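Local coordinates for translation initiation factor eIF2 assembly protein (Schizosaccharomyces pombe, PDB 4ZGP) that acts as an ATP-dependent chaperone that binds the gamma subunit of eIF2 and lets it assemble with the alpha and beta subunits, at residues C32-S35 and S36-L40; L227-D230 and L231-L235. All coordinates share one frame; numbering follows the deposited sequence.

Contact 1 (C32-S35 and S36-L40)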
ATOM      1  N   CYS A  32       2.264  -8.949   4.574  1.00 20.80           N
ATOM      2  CA  CYS A  32       2.086  -7.703   3.835  1.00 22.42           C
ATOM      3  C   CYS A  32       1.703  -6.526   4.720  1.00 21.85           C
ATOM      4  O   CYS A  32       1.507  -5.419   4.202  1.00 20.11           O
ATOM      5  CB  CYS A  32       1.019  -7.875   2.740  1.00 24.05           C
ATOM      6  SG  CYS A  32       1.703  -8.805   1.351  1.00 26.24           S
ATOM      7  N   GLN A  33       1.572  -6.747   6.024  1.00 20.81           N
ATOM      8  CA  GLN A  33       1.328  -5.610   6.918  1.00 22.90           C
ATOM      9  C   GLN A  33       2.469  -4.622   6.808  1.00 22.91           C
ATOM     10  O   GLN A  33       3.631  -5.022   6.701  1.00 20.37           O
ATOM     11  CB  GLN A  33       1.210  -6.053   8.377  1.00 22.15           C
ATOM     12  CG  GLN A  33       0.104  -7.015   8.739  1.00 22.91           C
ATOM     13  CD  GLN A  33       0.296  -7.519  10.175  1.00 27.11           C
ATOM     14  OE1 GLN A  33      -0.276  -6.975  11.106  1.00 27.63           O
ATOM     15  NE2 GLN A  33       1.140  -8.531  10.344  1.00 23.75           N
ATOM     16  N   PHE A  34       2.159  -3.325   6.870  1.00 20.54           N
ATOM     17  CA  PHE A  34       3.196  -2.302   6.748  1.00 19.24           C
ATOM     18  C   PHE A  34       4.353  -2.526   7.732  1.00 18.25           C
ATOM     19  O   PHE A  34       5.520  -2.477   7.357  1.00 21.92           O
ATOM     20  CB  PHE A  34       2.596  -0.899   6.981  1.00 19.22           C
ATOM     21  CG  PHE A  34       3.516   0.205   6.602  1.00 23.53           C
ATOM     22  CD1 PHE A  34       3.507   0.717   5.308  1.00 23.86           C
ATOM     23  CD2 PHE A  34       4.384   0.747   7.536  1.00 22.91           C
ATOM     24  CE1 PHE A  34       4.363   1.738   4.950  1.00 27.47           C
ATOM     25  CE2 PHE A  34       5.251   1.764   7.179  1.00 20.18           C
ATOM     26  CZ  PHE A  34       5.245   2.260   5.897  1.00 22.53           C
ATOM     27  N   SER A  35       4.019  -2.777   8.988  1.00 23.65           N
ATOM     28  CA  SER A  35       5.063  -2.987   9.985  1.00 25.66           C
ATOM     29  C   SER A  35       5.953  -4.185   9.629  1.00 27.92           C
ATOM     30  O   SER A  35       7.127  -4.197   9.955  1.00 24.92           O
ATOM     31  CB  SER A  35       4.462  -3.193  11.374  1.00 26.90           C
ATOM     32  OG  SER A  35       3.534  -4.259  11.396  1.00 23.36           O
ATOM     33  N   SER A  36       5.401  -5.180   8.944  1.00 25.69           N
ATOM     34  CA  SER A  36       6.204  -6.353   8.625  1.00 25.58           C
ATOM     35  C   SER A  36       7.229  -6.065   7.533  1.00 25.97           C
ATOM     36  O   SER A  36       8.326  -6.595   7.567  1.00 35.89           O
ATOM     37  CB  SER A  36       5.311  -7.536   8.214  1.00 23.08           C
ATOM     38  OG  SER A  36       4.466  -7.923   9.285  1.00 27.62           O
ATOM     39  N   TRP A  37       6.908  -5.238   6.553  1.00 25.82           N
ATOM     40  CA  TRP A  37       7.890  -5.074   5.494  1.00 24.18           C
ATOM     41  C   TRP A  37       8.658  -3.769   5.590  1.00 20.83           C
ATOM     42  O   TRP A  37       9.757  -3.650   5.034  1.00 22.43           O
ATOM     43  CB  TRP A  37       7.231  -5.234   4.116  1.00 23.38           C
ATOM     44  CG  TRP A  37       6.130  -4.270   3.766  1.00 24.48           C
ATOM     45  CD1 TRP A  37       4.785  -4.492   3.855  1.00 22.64           C
ATOM     46  CD2 TRP A  37       6.280  -2.947   3.246  1.00 21.76           C
ATOM     47  NE1 TRP A  37       4.094  -3.393   3.438  1.00 20.94           N
ATOM     48  CE2 TRP A  37       4.982  -2.424   3.055  1.00 25.10           C
ATOM     49  CE3 TRP A  37       7.384  -2.143   2.947  1.00 19.93           C
ATOM     50  CZ2 TRP A  37       4.753  -1.134   2.580  1.00 23.06           C
ATOM     51  CZ3 TRP A  37       7.153  -0.858   2.460  1.00 21.07           C
ATOM     52  CH2 TRP A  37       5.846  -0.370   2.289  1.00 22.56           C
ATOM     53  N   TYR A  38       8.112  -2.797   6.313  1.00 24.41           N
ATOM     54  CA  TYR A  38       8.798  -1.505   6.444  1.00 23.41           C
ATOM     55  C   TYR A  38      10.142  -1.729   7.125  1.00 25.13           C
ATOM     56  O   TYR A  38      11.148  -1.158   6.728  1.00 27.81           O
ATOM     57  CB  TYR A  38       7.968  -0.488   7.235  1.00 26.21           C
ATOM     58  CG  TYR A  38       8.680   0.841   7.383  1.00 24.23           C
ATOM     59  CD1 TYR A  38       8.795   1.706   6.304  1.00 24.26           C
ATOM     60  CD2 TYR A  38       9.262   1.217   8.590  1.00 33.80           C
ATOM     61  CE1 TYR A  38       9.459   2.923   6.430  1.00 25.69           C
ATOM     62  CE2 TYR A  38       9.932   2.427   8.716  1.00 32.21           C
ATOM     63  CZ  TYR A  38      10.028   3.272   7.629  1.00 30.54           C
ATOM     64  OH  TYR A  38      10.684   4.488   7.726  1.00 31.80           O
ATOM     65  N   SER A  39      10.113  -2.591   8.140  1.00 29.63           N
ATOM     66  CA  SER A  39      11.280  -3.086   8.861  1.00 34.62           C
ATOM     67  C   SER A  39      12.334  -3.674   7.931  1.00 29.69           C
ATOM     68  O   SER A  39      13.500  -3.293   7.979  1.00 37.49           O
ATOM     69  CB  SER A  39      10.829  -4.149   9.862  1.00 41.94           C
ATOM     70  OG  SER A  39       9.798  -4.933   9.262  1.00 37.25           O
ATOM     71  N   LEU A  40      11.905  -4.596   7.073  1.00 27.09           N
ATOM     72  CA  LEU A  40      12.784  -5.167   6.054  1.00 21.58           C
ATOM     73  C   LEU A  40      13.428  -4.166   5.115  1.00 24.00           C
ATOM     74  O   LEU A  40      14.595  -4.308   4.766  1.00 21.04           O
ATOM     75  CB  LEU A  40      12.006  -6.164   5.187  1.00 23.55           C
ATOM     76  CG  LEU A  40      11.448  -7.397   5.872  1.00 26.91           C
ATOM     77  CD1 LEU A  40      10.718  -8.285   4.843  1.00 22.26           C
ATOM     78  CD2 LEU A  40      12.602  -8.165   6.559  1.00 27.90           C
TER
HETATM   79  O   HOH W   1       4.473  -6.575  11.724  1.00 31.72           O

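Contact 2 (L227-D230 and L231-L235)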
ATOM      1  N   LEU A 227      15.417  -0.527 -13.397  1.00 22.69           N
ATOM      2  CA  LEU A 227      15.308  -0.047 -12.014  1.00 24.35           C
ATOM      3  C   LEU A 227      14.342  -0.905 -11.168  1.00 25.46           C
ATOM      4  O   LEU A 227      14.594  -1.144  -9.986  1.00 22.04           O
ATOM      5  CB  LEU A 227      14.857   1.404 -11.985  1.00 21.75           C
ATOM      6  CG  LEU A 227      15.869   2.406 -12.537  1.00 32.73           C
ATOM      7  CD1 LEU A 227      15.275   3.809 -12.555  1.00 33.08           C
ATOM      8  CD2 LEU A 227      17.169   2.363 -11.736  1.00 36.04           C
ATOM      9  N   ILE A 228      13.259  -1.376 -11.779  1.00 23.85           N
ATOM     10  CA  ILE A 228      12.299  -2.245 -11.077  1.00 24.40           C
ATOM     11  C   ILE A 228      12.921  -3.612 -10.794  1.00 22.56           C
ATOM     12  O   ILE A 228      12.759  -4.156  -9.701  1.00 22.59           O
ATOM     13  CB  ILE A 228      10.990  -2.404 -11.886  1.00 24.00           C
ATOM     14  CG1 ILE A 228      10.246  -1.056 -11.908  1.00 23.23           C
ATOM     15  CG2 ILE A 228      10.087  -3.483 -11.292  1.00 23.96           C
ATOM     16  CD1 ILE A 228       9.011  -0.990 -12.825  1.00 27.02           C
ATOM     17  N   SER A 229      13.610  -4.164 -11.790  1.00 23.31           N
ATOM     18  CA  SER A 229      14.338  -5.430 -11.665  0.54 25.49           C
ATOM     19  C   SER A 229      15.374  -5.356 -10.540  1.00 26.13           C
ATOM     20  O   SER A 229      15.512  -6.261  -9.713  1.00 28.38           O
ATOM     21  CB  SER A 229      15.020  -5.760 -13.002  0.54 27.78           C
ATOM     22  OG  SER A 229      15.568  -7.060 -13.017  0.54 31.12           O
ATOM     23  N   ASP A 230      16.130  -4.267 -10.539  1.00 27.27           N
ATOM     24  CA  ASP A 230      17.145  -4.059  -9.508  1.00 26.90           C
ATOM     25  C   ASP A 230      16.535  -3.967  -8.116  1.00 26.77           C
ATOM     26  O   ASP A 230      17.087  -4.511  -7.155  1.00 26.11           O
ATOM     27  CB  ASP A 230      17.947  -2.796  -9.794  1.00 27.78           C
ATOM     28  CG  ASP A 230      18.927  -2.963 -10.951  1.00 37.02           C
ATOM     29  OD1 ASP A 230      19.198  -4.118 -11.368  1.00 40.12           O
ATOM     30  OD2 ASP A 230      19.424  -1.928 -11.438  1.00 39.86           O
ATOM     31  N   LEU A 231      15.404  -3.274  -7.995  1.00 23.10           N
ATOM     32  CA  LEU A 231      14.729  -3.195  -6.696  1.00 23.52           C
ATOM     33  C   LEU A 231      14.282  -4.592  -6.236  1.00 24.57           C
ATOM     34  O   LEU A 231      14.464  -4.953  -5.080  1.00 24.45           O
ATOM     35  CB  LEU A 231      13.529  -2.234  -6.750  1.00 22.38           C
ATOM     36  CG  LEU A 231      12.698  -2.082  -5.480  1.00 24.98           C
ATOM     37  CD1 LEU A 231      13.599  -1.681  -4.325  1.00 25.80           C
ATOM     38  CD2 LEU A 231      11.592  -1.038  -5.651  1.00 25.38           C
ATOM     39  N   LEU A 232      13.720  -5.384  -7.145  1.00 21.44           N
ATOM     40  CA  LEU A 232      13.234  -6.705  -6.768  1.00 24.29           C
ATOM     41  C   LEU A 232      14.370  -7.559  -6.198  1.00 24.11           C
ATOM     42  O   LEU A 232      14.151  -8.349  -5.286  1.00 23.92           O
ATOM     43  CB  LEU A 232      12.577  -7.423  -7.964  1.00 22.52           C
ATOM     44  CG  LEU A 232      12.144  -8.879  -7.700  1.00 25.48           C
ATOM     45  CD1 LEU A 232      11.125  -9.057  -6.533  1.00 21.43           C
ATOM     46  CD2 LEU A 232      11.607  -9.516  -9.000  1.00 28.34           C
ATOM     47  N   LYS A 233      15.587  -7.387  -6.711  1.00 24.22           N
ATOM     48  CA  LYS A 233      16.727  -8.120  -6.157  1.00 26.25           C
ATOM     49  C   LYS A 233      16.954  -7.753  -4.703  1.00 27.75           C
ATOM     50  O   LYS A 233      17.454  -8.563  -3.909  1.00 29.91           O
ATOM     51  CB  LYS A 233      18.005  -7.849  -6.947  1.00 27.68           C
ATOM     52  CG  LYS A 233      18.007  -8.435  -8.340  1.00 31.52           C
ATOM     53  CD  LYS A 233      19.263  -7.989  -9.086  1.00 38.90           C
ATOM     54  CE  LYS A 233      19.327  -8.598 -10.485  1.00 46.63           C
ATOM     55  NZ  LYS A 233      18.219  -8.125 -11.370  1.00 49.73           N
ATOM     56  N   LYS A 234      16.585  -6.530  -4.350  1.00 24.23           N
ATOM     57  CA  LYS A 234      16.753  -6.073  -2.968  1.00 25.24           C
ATOM     58  C   LYS A 234      15.588  -6.470  -2.052  1.00 24.40           C
ATOM     59  O   LYS A 234      15.613  -6.181  -0.850  1.00 26.17           O
ATOM     60  CB  LYS A 234      16.928  -4.553  -2.940  1.00 29.78           C
ATOM     61  CG  LYS A 234      18.252  -4.093  -3.544  1.00 30.34           C
ATOM     62  CD  LYS A 234      18.302  -2.583  -3.622  1.00 34.15           C
ATOM     63  CE  LYS A 234      19.419  -2.118  -4.519  1.00 43.68           C
ATOM     64  NZ  LYS A 234      19.196  -0.700  -4.905  1.00 44.88           N
ATOM     65  N   LEU A 235      14.578  -7.134  -2.609  1.00 22.99           N
ATOM     66  CA  LEU A 235      13.408  -7.575  -1.826  1.00 21.65           C
ATOM     67  C   LEU A 235      13.551  -9.056  -1.457  1.00 21.45           C
ATOM     68  O   LEU A 235      12.568  -9.746  -1.136  1.00 21.22           O
ATOM     69  CB  LEU A 235      12.106  -7.336  -2.607  1.00 19.24           C
ATOM     70  CG  LEU A 235      11.840  -5.878  -3.047  1.00 21.03           C
ATOM     71  CD1 LEU A 235      10.503  -5.731  -3.762  1.00 22.47           C
ATOM     72  CD2 LEU A 235      11.890  -4.871  -1.879  1.00 23.63           C
TER
HETATM   73  O   HOH W   2      15.052  -8.954 -10.402  1.00 33.02           O

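Contact 1 (C32-S35 and S36-L40)
The Phe34 ring meets two aromatic side chains of its own helix, both from the same side of its plane. The six-membered ring of Trp37 comes obliquely toward the CD1-CE1 bond, with CZ2 3.5 Å from Phe34 CD1 and the planes at 61°. Tyr38 lies toward CE2 and CZ, its CB 3.5 Å from Phe34 CE2; these two rings are turned only 16° from parallel but slid apart, so they barely overlap. Trp37 CG stands between its backbone N and carbonyl carbon (chi1 60°), which folds the indole back over the helix start, bringing CD1 to 3.1 Å from Gln33 O. The carbonyl of Gln33, the N-cap residue, accepts Trp37 N at 3.3 Å; the following i to i+4 bond runs from Tyr38 N to Phe34 O at 2.8 Å. Phe34 packs on strands 180-184 and 48-51, and Trp37 on Leu256 and Asp258 of strand 253-261, so this short helix sits between the two sheets of the ATP-grasp protein. Water 1 donates to Ser35 OG, probably leaving that hydroxyl's own hydrogen for its bond with Glu179 OE1. With Gln33 bonded to Leu30 O and Asn117, and Tyr38 OH to Ala48 N, satisfied polar groups flank the buried aromatic cluster.

Contact 2 (L227-D230 and L231-L235)
The carboxylate of Asp230 lies aslant to the Lys233 side chain, its OD1 4.1 Å from Lys233 NZ, too far for a salt bridge; OD2 instead pairs with Lys226, one turn back. Asp230 CG lies anti to the carbonyl carbon (chi1 -74°), which carries the group back toward that lysine. The other flat groups are backbone carbonyls, each taking an amide from the following turn. Leu231 N reaches Leu227 O at 3.0 Å, and Leu232 N meets Ile228 O, also at 3.0 Å. Lys233 N bonds Ser229 O at 3.2 Å. The same oxygen accepts a hydrogen bond from water 2 at 2.8 Å, and this water weakly accepts from Lys233 NZ, whose chain bends at its last torsion (chi4 65°) to come back over the turn. These bonds belong to the last turns of helix 221-233, which packs on the five-stranded mixed sheet of this ATP-grasp protein: Ile228 lies against Phe245, Cys196 and Leu203, Leu231 against Val247, and Leu232 against Val198. Beyond Ser229 the pattern changes. Asp230 O receives only weak bonds, from Lys233 N and from Lys234 N, while Lys234 N turns to Leu231 O at 2.7 Å and Leu235 N to Leu232 O at 3.0 Å. These three-residue steps tighten the chain as the helix gives way to loop. Lys233 and Lys234 stand near this C-terminal end, where their positive charge would probably suit the helix dipole.

In the fold
Contacts 1 and 2 do not touch: their centres are 17 Å apart and their nearest atoms about 6 Å. Phe41 and Leu44 bridge the two: Leu231, Lys234 and Leu235 rest on Leu44, and Leu235 also on Phe41. Contact 2 packs on the five-stranded sheet at strands 243-250, 193-199 and 202-208; contact 1 lies between this sheet, at strand 253-261, and the three-stranded one, at strands 48-51 and 180-184. Contact 1 is closer to the nucleotide: the side chain of Phe34 is about 7 Å from ADP, and that of Trp37 about 3 Å from the side chain of Asp258, an ATP-binding residue that probably also binds magnesium. The side chain of Leu231 is about 12 Å from ADP.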